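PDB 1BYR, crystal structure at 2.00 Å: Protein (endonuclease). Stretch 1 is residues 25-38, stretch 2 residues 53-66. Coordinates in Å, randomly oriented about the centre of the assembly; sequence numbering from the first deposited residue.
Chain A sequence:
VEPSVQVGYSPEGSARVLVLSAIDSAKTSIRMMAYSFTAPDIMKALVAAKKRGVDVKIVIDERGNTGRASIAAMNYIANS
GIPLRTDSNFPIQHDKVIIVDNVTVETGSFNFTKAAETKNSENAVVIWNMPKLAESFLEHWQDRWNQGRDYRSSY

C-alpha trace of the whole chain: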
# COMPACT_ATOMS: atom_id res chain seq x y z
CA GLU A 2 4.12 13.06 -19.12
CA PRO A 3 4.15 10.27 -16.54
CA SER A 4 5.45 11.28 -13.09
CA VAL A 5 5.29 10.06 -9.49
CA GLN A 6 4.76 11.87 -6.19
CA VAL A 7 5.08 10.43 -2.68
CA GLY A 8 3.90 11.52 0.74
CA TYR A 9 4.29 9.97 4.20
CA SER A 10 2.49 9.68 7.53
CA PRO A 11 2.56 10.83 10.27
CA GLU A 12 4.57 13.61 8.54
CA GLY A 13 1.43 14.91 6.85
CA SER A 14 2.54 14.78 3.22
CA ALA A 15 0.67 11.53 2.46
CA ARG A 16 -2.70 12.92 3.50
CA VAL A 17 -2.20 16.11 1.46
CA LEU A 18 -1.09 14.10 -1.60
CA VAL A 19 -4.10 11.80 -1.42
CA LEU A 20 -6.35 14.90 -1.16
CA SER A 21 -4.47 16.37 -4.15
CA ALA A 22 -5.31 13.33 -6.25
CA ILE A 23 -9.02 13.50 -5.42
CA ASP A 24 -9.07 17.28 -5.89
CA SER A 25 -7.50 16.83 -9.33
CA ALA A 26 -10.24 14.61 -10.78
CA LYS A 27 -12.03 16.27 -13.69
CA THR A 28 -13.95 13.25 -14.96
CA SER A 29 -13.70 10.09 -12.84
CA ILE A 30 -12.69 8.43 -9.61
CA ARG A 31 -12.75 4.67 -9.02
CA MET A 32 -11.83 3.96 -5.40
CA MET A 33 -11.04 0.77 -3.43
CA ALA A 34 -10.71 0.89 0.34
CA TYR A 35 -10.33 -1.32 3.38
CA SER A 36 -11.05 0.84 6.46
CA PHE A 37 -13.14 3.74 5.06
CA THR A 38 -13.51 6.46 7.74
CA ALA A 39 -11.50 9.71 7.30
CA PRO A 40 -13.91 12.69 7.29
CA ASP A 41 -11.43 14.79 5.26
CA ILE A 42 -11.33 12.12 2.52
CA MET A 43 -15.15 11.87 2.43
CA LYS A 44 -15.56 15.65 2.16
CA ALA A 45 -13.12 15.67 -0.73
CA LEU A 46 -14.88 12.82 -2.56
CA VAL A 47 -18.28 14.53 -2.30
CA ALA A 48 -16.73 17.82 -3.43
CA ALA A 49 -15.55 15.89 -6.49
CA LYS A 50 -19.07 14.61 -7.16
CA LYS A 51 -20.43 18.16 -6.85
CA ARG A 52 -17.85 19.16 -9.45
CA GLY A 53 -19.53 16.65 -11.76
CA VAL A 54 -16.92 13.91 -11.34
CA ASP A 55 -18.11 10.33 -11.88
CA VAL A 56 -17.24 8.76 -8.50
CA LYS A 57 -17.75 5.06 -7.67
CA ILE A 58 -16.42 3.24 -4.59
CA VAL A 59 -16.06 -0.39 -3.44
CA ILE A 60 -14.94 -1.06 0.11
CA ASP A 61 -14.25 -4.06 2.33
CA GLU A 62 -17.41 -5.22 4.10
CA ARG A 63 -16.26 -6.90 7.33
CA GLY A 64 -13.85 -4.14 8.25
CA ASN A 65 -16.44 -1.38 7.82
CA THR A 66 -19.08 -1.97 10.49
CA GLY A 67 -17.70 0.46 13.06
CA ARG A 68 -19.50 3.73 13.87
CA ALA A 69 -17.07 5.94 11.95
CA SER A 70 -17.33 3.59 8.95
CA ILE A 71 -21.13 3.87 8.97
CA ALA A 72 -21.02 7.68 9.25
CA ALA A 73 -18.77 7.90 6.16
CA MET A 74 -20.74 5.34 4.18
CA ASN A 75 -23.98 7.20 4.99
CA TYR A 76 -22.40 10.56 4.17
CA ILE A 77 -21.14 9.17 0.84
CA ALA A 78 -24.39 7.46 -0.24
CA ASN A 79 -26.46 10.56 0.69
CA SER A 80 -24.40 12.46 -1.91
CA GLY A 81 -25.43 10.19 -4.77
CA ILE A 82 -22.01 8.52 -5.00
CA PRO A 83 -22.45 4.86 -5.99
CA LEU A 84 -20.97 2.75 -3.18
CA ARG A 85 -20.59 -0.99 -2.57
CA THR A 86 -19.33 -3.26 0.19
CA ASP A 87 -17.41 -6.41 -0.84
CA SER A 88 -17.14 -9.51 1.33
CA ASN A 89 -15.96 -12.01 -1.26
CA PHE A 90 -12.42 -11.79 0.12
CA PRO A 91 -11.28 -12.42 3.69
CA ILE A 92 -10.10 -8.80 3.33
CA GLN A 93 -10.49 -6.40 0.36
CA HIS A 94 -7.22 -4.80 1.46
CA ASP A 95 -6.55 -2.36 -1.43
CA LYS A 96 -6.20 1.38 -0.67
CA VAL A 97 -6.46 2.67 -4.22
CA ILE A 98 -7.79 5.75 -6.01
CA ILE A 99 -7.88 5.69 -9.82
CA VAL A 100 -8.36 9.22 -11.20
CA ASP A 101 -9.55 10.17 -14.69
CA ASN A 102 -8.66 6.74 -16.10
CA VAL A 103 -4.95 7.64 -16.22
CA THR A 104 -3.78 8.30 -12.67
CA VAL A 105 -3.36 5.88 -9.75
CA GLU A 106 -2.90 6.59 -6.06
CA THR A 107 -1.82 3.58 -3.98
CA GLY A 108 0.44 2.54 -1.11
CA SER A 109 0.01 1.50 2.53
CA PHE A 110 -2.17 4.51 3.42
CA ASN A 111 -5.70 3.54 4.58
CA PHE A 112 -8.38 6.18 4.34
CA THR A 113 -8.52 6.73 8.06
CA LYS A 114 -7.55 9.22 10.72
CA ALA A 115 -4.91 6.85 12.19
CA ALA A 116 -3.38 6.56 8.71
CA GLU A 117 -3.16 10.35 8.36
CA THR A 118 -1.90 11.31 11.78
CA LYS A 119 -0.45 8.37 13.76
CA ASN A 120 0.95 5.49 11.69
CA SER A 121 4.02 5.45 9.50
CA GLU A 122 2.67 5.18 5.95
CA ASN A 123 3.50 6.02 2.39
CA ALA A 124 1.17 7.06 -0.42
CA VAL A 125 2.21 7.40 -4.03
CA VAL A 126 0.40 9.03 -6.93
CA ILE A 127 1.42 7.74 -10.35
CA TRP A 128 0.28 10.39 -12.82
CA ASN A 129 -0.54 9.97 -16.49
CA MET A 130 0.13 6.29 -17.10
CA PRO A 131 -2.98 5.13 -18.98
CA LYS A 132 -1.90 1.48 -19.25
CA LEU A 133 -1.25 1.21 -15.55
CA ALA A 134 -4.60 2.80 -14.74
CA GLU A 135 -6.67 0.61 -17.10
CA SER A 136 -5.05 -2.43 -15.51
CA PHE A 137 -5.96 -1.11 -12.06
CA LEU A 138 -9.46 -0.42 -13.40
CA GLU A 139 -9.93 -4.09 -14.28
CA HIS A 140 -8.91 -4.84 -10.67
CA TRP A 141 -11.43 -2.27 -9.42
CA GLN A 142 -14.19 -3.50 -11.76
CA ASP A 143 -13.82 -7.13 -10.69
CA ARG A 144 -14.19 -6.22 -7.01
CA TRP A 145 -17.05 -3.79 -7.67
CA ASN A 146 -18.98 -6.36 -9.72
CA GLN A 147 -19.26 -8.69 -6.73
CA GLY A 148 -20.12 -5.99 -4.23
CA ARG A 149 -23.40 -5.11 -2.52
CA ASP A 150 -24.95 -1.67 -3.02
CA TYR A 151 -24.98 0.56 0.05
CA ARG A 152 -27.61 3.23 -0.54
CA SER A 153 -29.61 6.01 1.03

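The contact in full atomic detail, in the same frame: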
# COMPACT_ATOMS: atom_id res chain seq x y z
N SER A 25 -7.91 16.68 -7.93
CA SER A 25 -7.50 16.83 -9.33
C SER A 25 -8.45 16.20 -10.34
O SER A 25 -8.40 16.52 -11.53
CB SER A 25 -6.12 16.22 -9.55
OG SER A 25 -6.22 14.84 -9.91
N ALA A 26 -9.31 15.30 -9.88
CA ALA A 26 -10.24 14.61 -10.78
C ALA A 26 -11.18 15.55 -11.52
O ALA A 26 -11.91 16.35 -10.91
CB ALA A 26 -11.04 13.58 -10.00
N LYS A 27 -11.17 15.45 -12.84
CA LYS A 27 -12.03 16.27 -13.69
C LYS A 27 -13.16 15.43 -14.29
O LYS A 27 -14.19 15.96 -14.66
CB LYS A 27 -11.23 16.91 -14.82
CG LYS A 27 -9.97 17.64 -14.38
CD LYS A 27 -10.28 18.90 -13.60
CE LYS A 27 -9.06 19.82 -13.52
NZ LYS A 27 -7.82 19.17 -12.97
N THR A 28 -12.95 14.12 -14.38
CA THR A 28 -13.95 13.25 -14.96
C THR A 28 -14.33 12.01 -14.15
O THR A 28 -15.51 11.69 -14.02
CB THR A 28 -13.54 12.80 -16.37
OG1 THR A 28 -12.33 12.04 -16.27
CG2 THR A 28 -13.29 14.01 -17.26
N SER A 29 -13.35 11.29 -13.61
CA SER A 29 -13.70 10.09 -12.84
C SER A 29 -12.80 9.71 -11.68
O SER A 29 -11.64 10.11 -11.60
CB SER A 29 -13.80 8.88 -13.78
OG SER A 29 -12.57 8.64 -14.44
N ILE A 30 -13.37 8.93 -10.78
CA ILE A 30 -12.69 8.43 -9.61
C ILE A 30 -13.24 7.04 -9.36
O ILE A 30 -14.45 6.86 -9.25
CB ILE A 30 -12.97 9.30 -8.37
CG1 ILE A 30 -12.23 10.63 -8.49
CG2 ILE A 30 -12.52 8.57 -7.11
CD1 ILE A 30 -12.25 11.43 -7.20
N ARG A 31 -12.36 6.05 -9.30
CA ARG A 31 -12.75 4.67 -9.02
C ARG A 31 -11.91 4.33 -7.81
O ARG A 31 -10.70 4.20 -7.93
CB ARG A 31 -12.39 3.76 -10.20
CG ARG A 31 -13.30 3.92 -11.42
CD ARG A 31 -14.76 3.71 -11.06
NE ARG A 31 -15.65 3.88 -12.21
CZ ARG A 31 -16.40 4.96 -12.42
NH1 ARG A 31 -16.37 5.98 -11.57
NH2 ARG A 31 -17.18 5.02 -13.49
N MET A 32 -12.54 4.22 -6.65
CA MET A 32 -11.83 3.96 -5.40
C MET A 32 -12.07 2.59 -4.75
O MET A 32 -13.18 2.05 -4.79
CB MET A 32 -12.19 5.06 -4.39
CG MET A 32 -11.47 4.99 -3.06
SD MET A 32 -12.05 6.37 -2.06
CE MET A 32 -10.87 6.51 -0.83
N MET A 33 -11.01 2.05 -4.14
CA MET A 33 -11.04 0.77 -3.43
C MET A 33 -10.51 1.10 -2.05
O MET A 33 -9.50 1.78 -1.91
CB MET A 33 -10.08 -0.26 -4.07
CG MET A 33 -10.31 -0.59 -5.55
SD MET A 33 -9.18 -1.88 -6.16
CE MET A 33 -10.03 -3.37 -5.70
N ALA A 34 -11.18 0.62 -1.00
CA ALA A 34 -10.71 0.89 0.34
C ALA A 34 -10.97 -0.25 1.30
O ALA A 34 -11.88 -1.03 1.11
CB ALA A 34 -11.38 2.15 0.86
N TYR A 35 -10.14 -0.33 2.33
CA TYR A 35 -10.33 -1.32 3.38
C TYR A 35 -11.04 -0.40 4.39
O TYR A 35 -12.14 0.05 4.11
CB TYR A 35 -8.97 -1.79 3.90
CG TYR A 35 -9.03 -2.66 5.14
CD1 TYR A 35 -10.06 -3.57 5.33
CD2 TYR A 35 -8.05 -2.56 6.12
CE1 TYR A 35 -10.11 -4.37 6.47
CE2 TYR A 35 -8.09 -3.35 7.26
CZ TYR A 35 -9.12 -4.26 7.43
OH TYR A 35 -9.15 -5.05 8.56
N SER A 36 -10.42 -0.08 5.52
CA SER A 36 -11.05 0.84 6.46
C SER A 36 -11.37 2.17 5.75
O SER A 36 -10.47 2.84 5.26
CB SER A 36 -10.12 1.09 7.63
OG SER A 36 -9.61 -0.13 8.06
N PHE A 37 -12.65 2.54 5.74
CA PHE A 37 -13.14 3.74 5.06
C PHE A 37 -13.78 4.67 6.10
O PHE A 37 -14.98 4.59 6.35
CB PHE A 37 -14.17 3.24 4.03
CG PHE A 37 -14.67 4.28 3.07
CD1 PHE A 37 -13.85 4.79 2.07
CD2 PHE A 37 -16.00 4.70 3.12
CE1 PHE A 37 -14.35 5.70 1.13
CE2 PHE A 37 -16.50 5.60 2.19
CZ PHE A 37 -15.68 6.11 1.19
N THR A 38 -12.99 5.57 6.69
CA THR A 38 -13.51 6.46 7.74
C THR A 38 -13.10 7.94 7.81
O THR A 38 -13.81 8.74 8.42
CB THR A 38 -13.19 5.88 9.16
OG1 THR A 38 -11.77 5.92 9.37
CG2 THR A 38 -13.66 4.44 9.29
N GLY A 53 -19.08 17.39 -10.59
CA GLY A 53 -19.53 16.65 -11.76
C GLY A 53 -18.74 15.37 -12.00
O GLY A 53 -19.03 14.61 -12.93
N VAL A 54 -17.74 15.11 -11.17
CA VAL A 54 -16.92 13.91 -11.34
C VAL A 54 -17.69 12.61 -11.10
O VAL A 54 -18.46 12.51 -10.15
CB VAL A 54 -15.69 13.94 -10.41
CG1 VAL A 54 -14.94 12.60 -10.49
CG2 VAL A 54 -14.77 15.10 -10.80
N ASP A 55 -17.46 11.64 -11.97
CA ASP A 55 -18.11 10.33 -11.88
C ASP A 55 -17.35 9.50 -10.84
O ASP A 55 -16.31 8.91 -11.14
CB ASP A 55 -18.09 9.65 -13.25
CG ASP A 55 -18.58 8.21 -13.22
OD1 ASP A 55 -19.08 7.76 -12.17
OD2 ASP A 55 -18.47 7.53 -14.26
N VAL A 56 -17.86 9.49 -9.61
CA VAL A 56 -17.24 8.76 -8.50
C VAL A 56 -17.96 7.45 -8.12
O VAL A 56 -19.17 7.44 -7.88
CB VAL A 56 -17.17 9.67 -7.22
CG1 VAL A 56 -16.37 8.97 -6.12
CG2 VAL A 56 -16.54 11.03 -7.57
N LYS A 57 -17.20 6.35 -8.07
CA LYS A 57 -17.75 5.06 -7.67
C LYS A 57 -16.75 4.41 -6.70
O LYS A 57 -15.53 4.44 -6.92
CB LYS A 57 -18.00 4.17 -8.89
CG LYS A 57 -19.17 4.64 -9.75
CD LYS A 57 -19.58 3.59 -10.77
CE LYS A 57 -20.51 4.17 -11.83
NZ LYS A 57 -20.86 3.16 -12.88
N ILE A 58 -17.27 3.83 -5.62
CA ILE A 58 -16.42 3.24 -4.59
C ILE A 58 -16.81 1.84 -4.11
O ILE A 58 -17.98 1.54 -3.92
CB ILE A 58 -16.43 4.18 -3.36
CG1 ILE A 58 -16.22 5.62 -3.82
CG2 ILE A 58 -15.37 3.77 -2.34
CD1 ILE A 58 -16.38 6.66 -2.73
N VAL A 59 -15.82 0.96 -3.96
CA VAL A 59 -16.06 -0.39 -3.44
C VAL A 59 -15.14 -0.56 -2.25
O VAL A 59 -13.93 -0.38 -2.37
CB VAL A 59 -15.74 -1.50 -4.46
CG1 VAL A 59 -16.86 -1.59 -5.46
CG2 VAL A 59 -14.42 -1.23 -5.15
N ILE A 60 -15.72 -0.89 -1.10
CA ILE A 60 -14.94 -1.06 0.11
C ILE A 60 -15.12 -2.43 0.75
O ILE A 60 -16.07 -3.15 0.45
CB ILE A 60 -15.31 0.01 1.14
CG1 ILE A 60 -16.70 -0.27 1.73
CG2 ILE A 60 -15.31 1.38 0.47
CD1 ILE A 60 -17.22 0.82 2.68
N ASP A 61 -14.18 -2.80 1.62
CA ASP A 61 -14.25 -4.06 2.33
C ASP A 61 -15.46 -4.04 3.25
O ASP A 61 -15.70 -3.05 3.95
CB ASP A 61 -12.98 -4.25 3.18
CG ASP A 61 -13.01 -5.55 3.93
OD1 ASP A 61 -12.89 -6.60 3.28
OD2 ASP A 61 -13.16 -5.51 5.17
N GLU A 62 -16.21 -5.14 3.27
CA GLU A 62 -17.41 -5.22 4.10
C GLU A 62 -17.18 -5.48 5.58
O GLU A 62 -17.63 -4.69 6.43
CB GLU A 62 -18.34 -6.30 3.55
CG GLU A 62 -19.73 -6.26 4.15
CD GLU A 62 -20.68 -7.21 3.46
OE1 GLU A 62 -20.77 -7.18 2.21
OE2 GLU A 62 -21.34 -8.00 4.17
N ARG A 63 -16.49 -6.56 5.92
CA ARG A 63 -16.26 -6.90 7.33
C ARG A 63 -15.53 -5.87 8.16
O ARG A 63 -15.79 -5.74 9.36
CB ARG A 63 -15.50 -8.23 7.43
CG ARG A 63 -16.18 -9.40 6.77
CD ARG A 63 -15.39 -10.66 7.10
NE ARG A 63 -14.64 -10.49 8.33
CZ ARG A 63 -13.32 -10.62 8.44
NH1 ARG A 63 -12.60 -10.92 7.38
NH2 ARG A 63 -12.73 -10.44 9.62
N GLY A 64 -14.61 -5.14 7.53
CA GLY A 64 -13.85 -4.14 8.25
C GLY A 64 -14.49 -2.76 8.27
O GLY A 64 -13.86 -1.79 8.68
N ASN A 65 -15.74 -2.66 7.83
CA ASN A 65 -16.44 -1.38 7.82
C ASN A 65 -17.82 -1.40 8.51
O ASN A 65 -18.83 -0.95 7.95
CB ASN A 65 -16.57 -0.88 6.38
CG ASN A 65 -15.31 -0.19 5.90
OD1 ASN A 65 -14.82 0.74 6.53
ND2 ASN A 65 -14.77 -0.65 4.78
N THR A 66 -17.84 -1.93 9.73
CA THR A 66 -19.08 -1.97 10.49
C THR A 66 -18.99 -1.09 11.75
O THR A 66 -19.91 -1.04 12.55
CB THR A 66 -19.45 -3.40 10.89
OG1 THR A 66 -18.49 -3.90 11.83
CG2 THR A 66 -19.47 -4.28 9.66
O HOH W 1 -18.92 2.65 -15.12
O HOH W 2 -11.38 -1.41 9.86

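Strands 29-34 and 55-61 lie side by side as parallel neighbours in a sheet, their axes 4° apart and 4.6 Å at closest approach, with S29 opposite D55 and A34 opposite I60. As usual for parallel pairing, the hydrogen bonds run as a ladder in which alternate residues of each strand supply both N and O: D55 N to T28 O (2.8 Å), I30 N to D55 O (3.0 Å), K57 N to I30 O (3.0 Å), M32 N to K57 O (3.0 Å), V59 N to M32 O (3.0 Å), A34 N to V59 O (3.2 Å) and D61 N to A34 O (2.9 Å). The residues between them turn CA-H toward the same carbonyls, as in M33 CA to V59 O (3.3 Å).

Side chains alternate between the two faces. On one, I30, M32 and A34 meet V56, I58 and I60 in a buried apolar layer; I30 CG2 lies 4.0 Å from V56 CG1. F37 extends this layer beyond the strand, I60 CG2 sitting over its ring face, 3.9 Å from F37 CG. At the start of the contact, V54 CG1 packs 3.9 Å from I30 CG1.

The other face carries M33 against V59 and, nearer the strand starts, a charged cluster. R31 bends its guanidinium toward D55, forming a salt bridge through NH2 to OD2 (2.9 Å), with OD2 near the guanidinium plane. K57 CG covers one guanidinium face, 3.6 Å from R31 NH1. R31 NH2 and K57 NZ, like charges 4.2 Å apart, both donate to water 1, weakly from R31.

Past the strands, N65, closing a type I turn from E62, takes over the pairing with its amide: ND2 donates to Y35 O (2.8 Å), while OD1 accepts from F37 N (2.9 Å). Water 2 links S36 OG to G64 O, 2.8 Å from each.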